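Hypothetical protein Lmaj011689 (PDB 1YQF) is of unknown function but belongs to the p32 (MAM33) family and probably works as a trimeric mitochondrial protein. Local coordinates at residues E46-P51 / V180-W185; T62-L67 / V77-T82. All coordinates share one frame; numbering follows the deposited sequence.

How the contacts relate
The two contacts lie about 12 Å apart, centre to centre. Along the chain, 46-51 comes first, then both segments of contact 2, then 180-185. Contact 2 is local: it joins the neighbouring strands 64-71 and 74-81 of the antiparallel sheet. Contact 1 is long-range: it lays the loop between helix 23-39 and strand 55-58 on the C-terminal helix 173-202. Tyr182 on that helix joins the two sites. Tyr182 CD2 packs 3.3 Å from Tyr80 OH, and its ring meets that of Phe65 edge to face. The helix is thus packed between sheet and loop, in the helix-and-sheet architecture of the p32 family. The Cys63 backbone also hydrogen-bonds to a second subunit, so contact 2 borders an interface.

Contact 1. Residues E46-P51 / V180-W185; sequences EQPTPP and VLYSFW
Gln47 has CG anti to its backbone N (chi1 -177°) and is extended beyond it. Trp185 likewise has CG anti to N (chi1 169°). The two side chains therefore run side by side and point the same way. The Gln47 amide stacks on the indole, the planes 15° apart. Gln47 CB sits over the Trp185 five-membered ring, 3.5 Å from its centroid, in a CH-pi contact. Farther out, Gln47 NE2 lies above the CZ2-CH2 rim of the indole, 3.4 Å from Trp185 CZ2. The other branch of the amide turns to a second ring: Gln47 OE1 lies at the edge of Tyr182, 3.5 Å from CE1. Pro48 rests on the helix turn between Leu181 and Tyr182. Pro48 CG comes within 3.4 Å of Tyr182 N and 3.7 Å of Leu181 CB. No direct hydrogen bond joins the segments. Instead one water donates to Glu46 O at 3.0 Å and to Leu181 O at 2.7 Å. Leu181 O also accepts from Trp185 N within the helix. Pro50 and Pro51 carry the loop on over Phe178. The loop's hold thus rests on Gln47 and Pro48 fitting the helix, while the water links two carbonyls that cannot bond each other.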
ATOM      1  N   GLU A  46      18.169  14.007  23.513  1.00 45.74           N
ATOM      2  CA  GLU A  46      19.012  12.993  24.145  1.00 45.59           C
ATOM      3  C   GLU A  46      18.464  11.605  23.844  1.00 44.15           C
ATOM      4  O   GLU A  46      17.246  11.401  23.850  1.00 43.75           O
ATOM      5  CB  GLU A  46      19.037  13.189  25.664  1.00 46.38           C
ATOM      6  CG  GLU A  46      20.083  14.172  26.162  1.00 49.87           C
ATOM      7  CD  GLU A  46      20.102  14.272  27.676  1.00 53.24           C
ATOM      8  OE1 GLU A  46      20.338  13.239  28.340  1.00 54.60           O
ATOM      9  OE2 GLU A  46      19.874  15.381  28.203  1.00 55.61           O
ATOM     10  N   GLN A  47      19.360  10.652  23.597  1.00 42.88           N
ATOM     11  CA  GLN A  47      18.950   9.268  23.390  1.00 41.88           C
ATOM     12  C   GLN A  47      18.379   8.701  24.689  1.00 41.79           C
ATOM     13  O   GLN A  47      19.078   8.662  25.705  1.00 41.66           O
ATOM     14  CB  GLN A  47      20.119   8.400  22.932  1.00 41.48           C
ATOM     15  CG  GLN A  47      19.709   6.953  22.629  1.00 40.83           C
ATOM     16  CD  GLN A  47      20.861   6.076  22.155  1.00 41.12           C
ATOM     17  OE1 GLN A  47      20.665   4.889  21.897  1.00 42.00           O
ATOM     18  NE2 GLN A  47      22.054   6.647  22.046  1.00 41.29           N
ATOM     19  N   PRO A  48      17.124   8.253  24.662  1.00 41.72           N
ATOM     20  CA  PRO A  48      16.485   7.717  25.870  1.00 42.35           C
ATOM     21  C   PRO A  48      17.070   6.381  26.329  1.00 43.26           C
ATOM     22  O   PRO A  48      17.712   5.665  25.557  1.00 42.74           O
ATOM     23  CB  PRO A  48      15.028   7.542  25.435  1.00 42.27           C
ATOM     24  CG  PRO A  48      15.114   7.310  23.981  1.00 41.64           C
ATOM     25  CD  PRO A  48      16.213   8.210  23.502  1.00 41.22           C
ATOM     26  N   THR A  49      16.841   6.070  27.602  1.00 44.79           N
ATOM     27  CA  THR A  49      17.265   4.806  28.186  1.00 46.05           C
ATOM     28  C   THR A  49      16.094   3.833  28.116  1.00 46.62           C
ATOM     29  O   THR A  49      15.007   4.144  28.610  1.00 46.44           O
ATOM     30  CB  THR A  49      17.712   4.997  29.653  1.00 46.39           C
ATOM     31  OG1 THR A  49      16.680   5.648  30.409  1.00 47.23           O
ATOM     32  CG2 THR A  49      18.904   5.947  29.746  1.00 46.79           C
ATOM     33  N   PRO A  50      16.294   2.669  27.499  1.00 47.63           N
ATOM     34  CA  PRO A  50      15.204   1.696  27.346  1.00 48.50           C
ATOM     35  C   PRO A  50      14.761   1.124  28.691  1.00 49.53           C
ATOM     36  O   PRO A  50      15.619   0.954  29.560  1.00 49.65           O
ATOM     37  CB  PRO A  50      15.830   0.607  26.467  1.00 48.35           C
ATOM     38  CG  PRO A  50      17.283   0.714  26.714  1.00 47.92           C
ATOM     39  CD  PRO A  50      17.549   2.178  26.901  1.00 47.55           C
ATOM     40  N   PRO A  51      13.467   0.850  28.878  1.00 50.91           N
ATOM     41  CA  PRO A  51      12.990   0.212  30.119  1.00 51.53           C
ATOM     42  C   PRO A  51      13.706  -1.106  30.430  1.00 51.78           C
ATOM     43  O   PRO A  51      14.429  -1.652  29.589  1.00 51.86           O
ATOM     44  CB  PRO A  51      11.503  -0.032  29.836  1.00 51.74           C
ATOM     45  CG  PRO A  51      11.137   1.027  28.858  1.00 51.61           C
ATOM     46  CD  PRO A  51      12.348   1.139  27.959  1.00 51.22           C
ATOM     47  N   VAL A 180       8.751   7.034  21.489  1.00 27.93           N
ATOM     48  CA  VAL A 180       8.570   8.423  21.069  1.00 28.09           C
ATOM     49  C   VAL A 180       9.882   9.193  21.205  1.00 28.39           C
ATOM     50  O   VAL A 180      10.293   9.892  20.284  1.00 28.62           O
ATOM     51  CB  VAL A 180       7.472   9.141  21.901  1.00 27.90           C
ATOM     52  CG1 VAL A 180       7.368  10.616  21.520  1.00 27.61           C
ATOM     53  CG2 VAL A 180       6.123   8.477  21.705  1.00 27.86           C
ATOM     54  N   LEU A 181      10.526   9.051  22.358  1.00 28.78           N
ATOM     55  CA  LEU A 181      11.780   9.742  22.656  1.00 29.06           C
ATOM     56  C   LEU A 181      12.928   9.255  21.780  1.00 29.17           C
ATOM     57  O   LEU A 181      13.785  10.042  21.385  1.00 29.36           O
ATOM     58  CB  LEU A 181      12.159   9.561  24.132  1.00 29.07           C
ATOM     59  CG  LEU A 181      11.393  10.377  25.176  1.00 29.40           C
ATOM     60  CD1 LEU A 181      11.879  10.006  26.571  1.00 30.17           C
ATOM     61  CD2 LEU A 181      11.530  11.878  24.943  1.00 28.76           C
ATOM     62  N   TYR A 182      12.943   7.958  21.491  1.00 29.27           N
ATOM     63  CA  TYR A 182      13.991   7.361  20.675  1.00 29.47           C
ATOM     64  C   TYR A 182      13.817   7.777  19.222  1.00 29.22           C
ATOM     65  O   TYR A 182      14.795   7.976  18.512  1.00 29.03           O
ATOM     66  CB  TYR A 182      13.971   5.835  20.789  1.00 29.87           C
ATOM     67  CG  TYR A 182      15.214   5.179  20.240  1.00 31.04           C
ATOM     68  CD1 TYR A 182      16.318   4.960  21.049  1.00 32.36           C
ATOM     69  CD2 TYR A 182      15.290   4.790  18.905  1.00 33.49           C
ATOM     70  CE1 TYR A 182      17.466   4.361  20.550  1.00 33.62           C
ATOM     71  CE2 TYR A 182      16.437   4.190  18.394  1.00 34.05           C
ATOM     72  CZ  TYR A 182      17.519   3.979  19.222  1.00 34.43           C
ATOM     73  OH  TYR A 182      18.656   3.386  18.728  1.00 36.94           O
ATOM     74  N   SER A 183      12.568   7.926  18.790  1.00 29.47           N
ATOM     75  CA  SER A 183      12.273   8.379  17.436  1.00 30.40           C
ATOM     76  C   SER A 183      12.749   9.816  17.212  1.00 31.16           C
ATOM     77  O   SER A 183      13.330  10.110  16.172  1.00 30.69           O
ATOM     78  CB  SER A 183      10.779   8.265  17.137  1.00 30.36           C
ATOM     79  OG  SER A 183      10.389   6.903  17.060  1.00 31.49           O
ATOM     80  N   PHE A 184      12.512  10.697  18.187  1.00 32.27           N
ATOM     81  CA  PHE A 184      12.968  12.086  18.097  1.00 33.63           C
ATOM     82  C   PHE A 184      14.488  12.124  18.001  1.00 33.16           C
ATOM     83  O   PHE A 184      15.041  12.854  17.187  1.00 33.25           O
ATOM     84  CB  PHE A 184      12.533  12.923  19.316  1.00 34.36           C
ATOM     85  CG  PHE A 184      11.051  13.230  19.376  1.00 38.10           C
ATOM     86  CD1 PHE A 184      10.312  13.507  18.226  1.00 41.43           C
ATOM     87  CD2 PHE A 184      10.399  13.266  20.607  1.00 40.50           C
ATOM     88  CE1 PHE A 184       8.946  13.797  18.308  1.00 42.60           C
ATOM     89  CE2 PHE A 184       9.038  13.556  20.691  1.00 41.57           C
ATOM     90  CZ  PHE A 184       8.313  13.820  19.542  1.00 42.13           C
ATOM     91  N   TRP A 185      15.153  11.328  18.838  1.00 32.91           N
ATOM     92  CA  TRP A 185      16.610  11.277  18.860  1.00 32.69           C
ATOM     93  C   TRP A 185      17.160  10.751  17.543  1.00 32.36           C
ATOM     94  O   TRP A 185      18.019  11.379  16.942  1.00 32.42           O
ATOM     95  CB  TRP A 185      17.121  10.405  20.012  1.00 32.77           C
ATOM     96  CG  TRP A 185      18.591  10.119  19.904  1.00 33.23           C
ATOM     97  CD1 TRP A 185      19.613  10.947  20.258  1.00 33.52           C
ATOM     98  CD2 TRP A 185      19.201   8.933  19.384  1.00 34.33           C
ATOM     99  NE1 TRP A 185      20.823  10.350  19.995  1.00 33.66           N
ATOM    100  CE2 TRP A 185      20.599   9.112  19.457  1.00 34.02           C
ATOM    101  CE3 TRP A 185      18.705   7.731  18.855  1.00 36.49           C
ATOM    102  CZ2 TRP A 185      21.506   8.138  19.034  1.00 35.47           C
ATOM    103  CZ3 TRP A 185      19.610   6.762  18.433  1.00 37.43           C
ATOM    104  CH2 TRP A 185      20.995   6.973  18.527  1.00 36.68           C
TER
HETATM  105  O   HOH W   1      14.755  12.335  22.539  1.00 32.11           O

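Contact 2. Residues T62-L67 / V77-T82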
ATOM      1  N   THR A  62      18.725   0.466   8.257  1.00 40.10           N
ATOM      2  CA  THR A  62      17.346   0.949   8.167  1.00 38.27           C
ATOM      3  C   THR A  62      16.948   1.783   9.379  1.00 37.17           C
ATOM      4  O   THR A  62      17.716   1.939  10.322  1.00 36.76           O
ATOM      5  CB  THR A  62      16.354  -0.230   8.022  1.00 38.00           C
ATOM      6  OG1 THR A  62      16.240  -0.940   9.262  1.00 37.04           O
ATOM      7  CG2 THR A  62      16.856  -1.274   7.026  1.00 37.21           C
ATOM      8  N   CYS A  63      15.725   2.304   9.330  1.00 35.93           N
ATOM      9  CA  CYS A  63      15.135   3.054  10.435  1.00 35.23           C
ATOM     10  C   CYS A  63      14.190   2.173  11.255  1.00 34.42           C
ATOM     11  O   CYS A  63      13.366   2.673  12.010  1.00 34.00           O
ATOM     12  CB  CYS A  63      14.399   4.277   9.893  1.00 35.15           C
ATOM     13  SG  CYS A  63      15.530   5.625   9.515  1.00 37.17           S
ATOM     14  N   THR A  64      14.326   0.858  11.102  1.00 33.75           N
ATOM     15  CA  THR A  64      13.530  -0.106  11.846  1.00 33.36           C
ATOM     16  C   THR A  64      14.305  -0.579  13.069  1.00 33.69           C
ATOM     17  O   THR A  64      15.492  -0.879  12.980  1.00 33.71           O
ATOM     18  CB  THR A  64      13.199  -1.308  10.960  1.00 32.92           C
ATOM     19  OG1 THR A  64      12.550  -0.863   9.764  1.00 32.90           O
ATOM     20  CG2 THR A  64      12.170  -2.210  11.627  1.00 32.47           C
ATOM     21  N   PHE A  65      13.624  -0.651  14.205  1.00 34.22           N
ATOM     22  CA  PHE A  65      14.233  -1.097  15.451  1.00 34.81           C
ATOM     23  C   PHE A  65      13.348  -2.121  16.146  1.00 34.73           C
ATOM     24  O   PHE A  65      12.126  -2.027  16.115  1.00 34.58           O
ATOM     25  CB  PHE A  65      14.471   0.089  16.386  1.00 35.15           C
ATOM     26  CG  PHE A  65      15.434   1.105  15.845  1.00 37.21           C
ATOM     27  CD1 PHE A  65      14.997   2.107  14.987  1.00 39.70           C
ATOM     28  CD2 PHE A  65      16.778   1.070  16.200  1.00 39.31           C
ATOM     29  CE1 PHE A  65      15.887   3.059  14.484  1.00 40.80           C
ATOM     30  CE2 PHE A  65      17.676   2.019  15.705  1.00 40.53           C
ATOM     31  CZ  PHE A  65      17.229   3.012  14.845  1.00 40.93           C
ATOM     32  N   ASP A  66      13.990  -3.095  16.774  1.00 35.11           N
ATOM     33  CA  ASP A  66      13.312  -4.133  17.531  1.00 35.53           C
ATOM     34  C   ASP A  66      13.752  -4.053  18.983  1.00 35.93           C
ATOM     35  O   ASP A  66      14.946  -4.039  19.273  1.00 35.92           O
ATOM     36  CB  ASP A  66      13.683  -5.511  16.983  1.00 35.54           C
ATOM     37  CG  ASP A  66      12.909  -5.874  15.739  1.00 35.71           C
ATOM     38  OD1 ASP A  66      12.249  -4.988  15.152  1.00 37.46           O
ATOM     39  OD2 ASP A  66      12.910  -7.031  15.274  1.00 36.38           O
ATOM     40  N   LEU A  67      12.783  -3.998  19.886  1.00 36.49           N
ATOM     41  CA  LEU A  67      13.041  -4.156  21.309  1.00 36.82           C
ATOM     42  C   LEU A  67      12.745  -5.608  21.637  1.00 37.12           C
ATOM     43  O   LEU A  67      11.614  -6.051  21.484  1.00 36.73           O
ATOM     44  CB  LEU A  67      12.129  -3.243  22.118  1.00 36.89           C
ATOM     45  CG  LEU A  67      12.464  -1.756  22.041  1.00 37.53           C
ATOM     46  CD1 LEU A  67      11.299  -0.919  22.541  1.00 38.08           C
ATOM     47  CD2 LEU A  67      13.712  -1.471  22.852  1.00 37.30           C
ATOM     48  N   VAL A  77       8.860  -9.184  21.057  1.00 29.37           N
ATOM     49  CA  VAL A  77       9.485  -8.221  20.157  1.00 28.77           C
ATOM     50  C   VAL A  77       8.546  -7.036  19.968  1.00 29.00           C
ATOM     51  O   VAL A  77       7.393  -7.213  19.603  1.00 29.59           O
ATOM     52  CB  VAL A  77       9.802  -8.842  18.781  1.00 28.42           C
ATOM     53  CG1 VAL A  77      10.402  -7.803  17.841  1.00 27.41           C
ATOM     54  CG2 VAL A  77      10.757 -10.027  18.923  1.00 27.72           C
ATOM     55  N   VAL A  78       9.042  -5.831  20.226  1.00 28.96           N
ATOM     56  CA  VAL A  78       8.299  -4.606  19.953  1.00 28.96           C
ATOM     57  C   VAL A  78       9.025  -3.882  18.829  1.00 29.23           C
ATOM     58  O   VAL A  78      10.139  -3.401  19.008  1.00 29.19           O
ATOM     59  CB  VAL A  78       8.208  -3.698  21.189  1.00 28.65           C
ATOM     60  CG1 VAL A  78       7.436  -2.422  20.861  1.00 27.74           C
ATOM     61  CG2 VAL A  78       7.550  -4.441  22.347  1.00 28.73           C
ATOM     62  N   ARG A  79       8.383  -3.815  17.670  1.00 29.57           N
ATOM     63  CA  ARG A  79       8.999  -3.278  16.467  1.00 29.83           C
ATOM     64  C   ARG A  79       8.416  -1.919  16.119  1.00 30.11           C
ATOM     65  O   ARG A  79       7.210  -1.715  16.182  1.00 29.92           O
ATOM     66  CB  ARG A  79       8.784  -4.253  15.310  1.00 29.82           C
ATOM     67  CG  ARG A  79       9.275  -3.753  13.961  1.00 29.99           C
ATOM     68  CD  ARG A  79       9.289  -4.832  12.903  1.00 30.07           C
ATOM     69  NE  ARG A  79      10.231  -5.907  13.218  1.00 29.48           N
ATOM     70  CZ  ARG A  79      10.239  -7.100  12.631  1.00 30.03           C
ATOM     71  NH1 ARG A  79       9.351  -7.389  11.694  1.00 29.57           N
ATOM     72  NH2 ARG A  79      11.137  -8.014  12.979  1.00 30.37           N
ATOM     73  N   TYR A  80       9.287  -0.994  15.745  1.00 30.73           N
ATOM     74  CA  TYR A  80       8.867   0.338  15.326  1.00 31.56           C
ATOM     75  C   TYR A  80       9.848   0.926  14.334  1.00 32.45           C
ATOM     76  O   TYR A  80      10.961   0.430  14.171  1.00 32.95           O
ATOM     77  CB  TYR A  80       8.754   1.269  16.530  1.00 31.46           C
ATOM     78  CG  TYR A  80      10.058   1.470  17.264  1.00 31.99           C
ATOM     79  CD1 TYR A  80      10.550   0.491  18.119  1.00 32.60           C
ATOM     80  CD2 TYR A  80      10.799   2.639  17.106  1.00 32.72           C
ATOM     81  CE1 TYR A  80      11.748   0.666  18.795  1.00 33.66           C
ATOM     82  CE2 TYR A  80      11.999   2.824  17.784  1.00 32.97           C
ATOM     83  CZ  TYR A  80      12.466   1.833  18.626  1.00 33.39           C
ATOM     84  OH  TYR A  80      13.654   2.000  19.299  1.00 34.46           O
ATOM     85  N   SER A  81       9.419   2.002  13.687  1.00 33.35           N
ATOM     86  CA  SER A  81      10.245   2.736  12.743  1.00 34.01           C
ATOM     87  C   SER A  81      10.366   4.172  13.233  1.00 35.65           C
ATOM     88  O   SER A  81       9.412   4.727  13.788  1.00 35.83           O
ATOM     89  CB  SER A  81       9.614   2.701  11.346  1.00 33.63           C
ATOM     90  OG  SER A  81      10.368   3.467  10.419  1.00 32.52           O
ATOM     91  N   THR A  82      11.535   4.775  13.029  1.00 37.57           N
ATOM     92  CA  THR A  82      11.752   6.174  13.399  1.00 39.40           C
ATOM     93  C   THR A  82      11.421   7.099  12.228  1.00 41.59           C
ATOM     94  O   THR A  82      11.601   8.312  12.322  1.00 41.28           O
ATOM     95  CB  THR A  82      13.199   6.398  13.862  1.00 38.98           C
ATOM     96  OG1 THR A  82      14.115   6.093  12.793  1.00 39.69           O
ATOM     97  CG2 THR A  82      13.571   5.430  14.973  1.00 38.16           C
TER
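Cys63 O takes one good hydrogen bond, one weak one and a CA-H...O contact from Ser81 and Thr82. Thr82 N donates to Cys63 O at 3.0 Å, in the carbonyl plane. Ser81 OG adds a weak bond to Cys63 O at 3.5 Å. Ser81 CA lies 3.2 Å from Cys63 O. This grip closes the end of the pairing between strands 64-71 and 74-81, a beta hairpin. Phe65 and Tyr80 form a hydrogen-bonded antiparallel pair; Phe65 N reaches Tyr80 O at 2.9 Å, nearly along the C=O axis. In the next such pair, Leu67 N lies 2.8 Å from Val78 O, but above the carbonyl plane.

Asp66 and Arg79 face each other in a non-hydrogen-bonded pair. The arginine leaves the backbone extended, then bends at chi3 (-64°), which brings its guanidinium alongside the carboxylate, planes 15° apart. Arg79 NE meets Asp66 OD1 at 2.9 Å and Arg79 NH2 meets Asp66 OD2 at 3.1 Å. Each nitrogen takes one oxygen through its syn lone pair, nearly in the guanidinium plane, making the salt bridge side-on and two-bonded. Arg79 NH1 turns to Lys132 O.

The other face of the sheet carries Phe65, Leu67, Val78 and Tyr80. Tyr80 takes the crowded first torsion (chi1 62°), which brings its ring against Phe65 CB. Phe65 CB lies over the ring face, 3.9 Å from the Tyr80 centroid, in a CH-pi contact. The two rings are nearly parallel but slid apart, barely overlapping. Leu67 CD1 approaches the same tyrosine ring obliquely. Tyr80 OH is buried and has no hydrogen-bonding partner in the model.

One face is thus tied by a charge pair whose bidentate geometry would fix both groups' rotation; the other is an apolar layer whose Phe65, Leu67 and Tyr80 pack against helix 173-202.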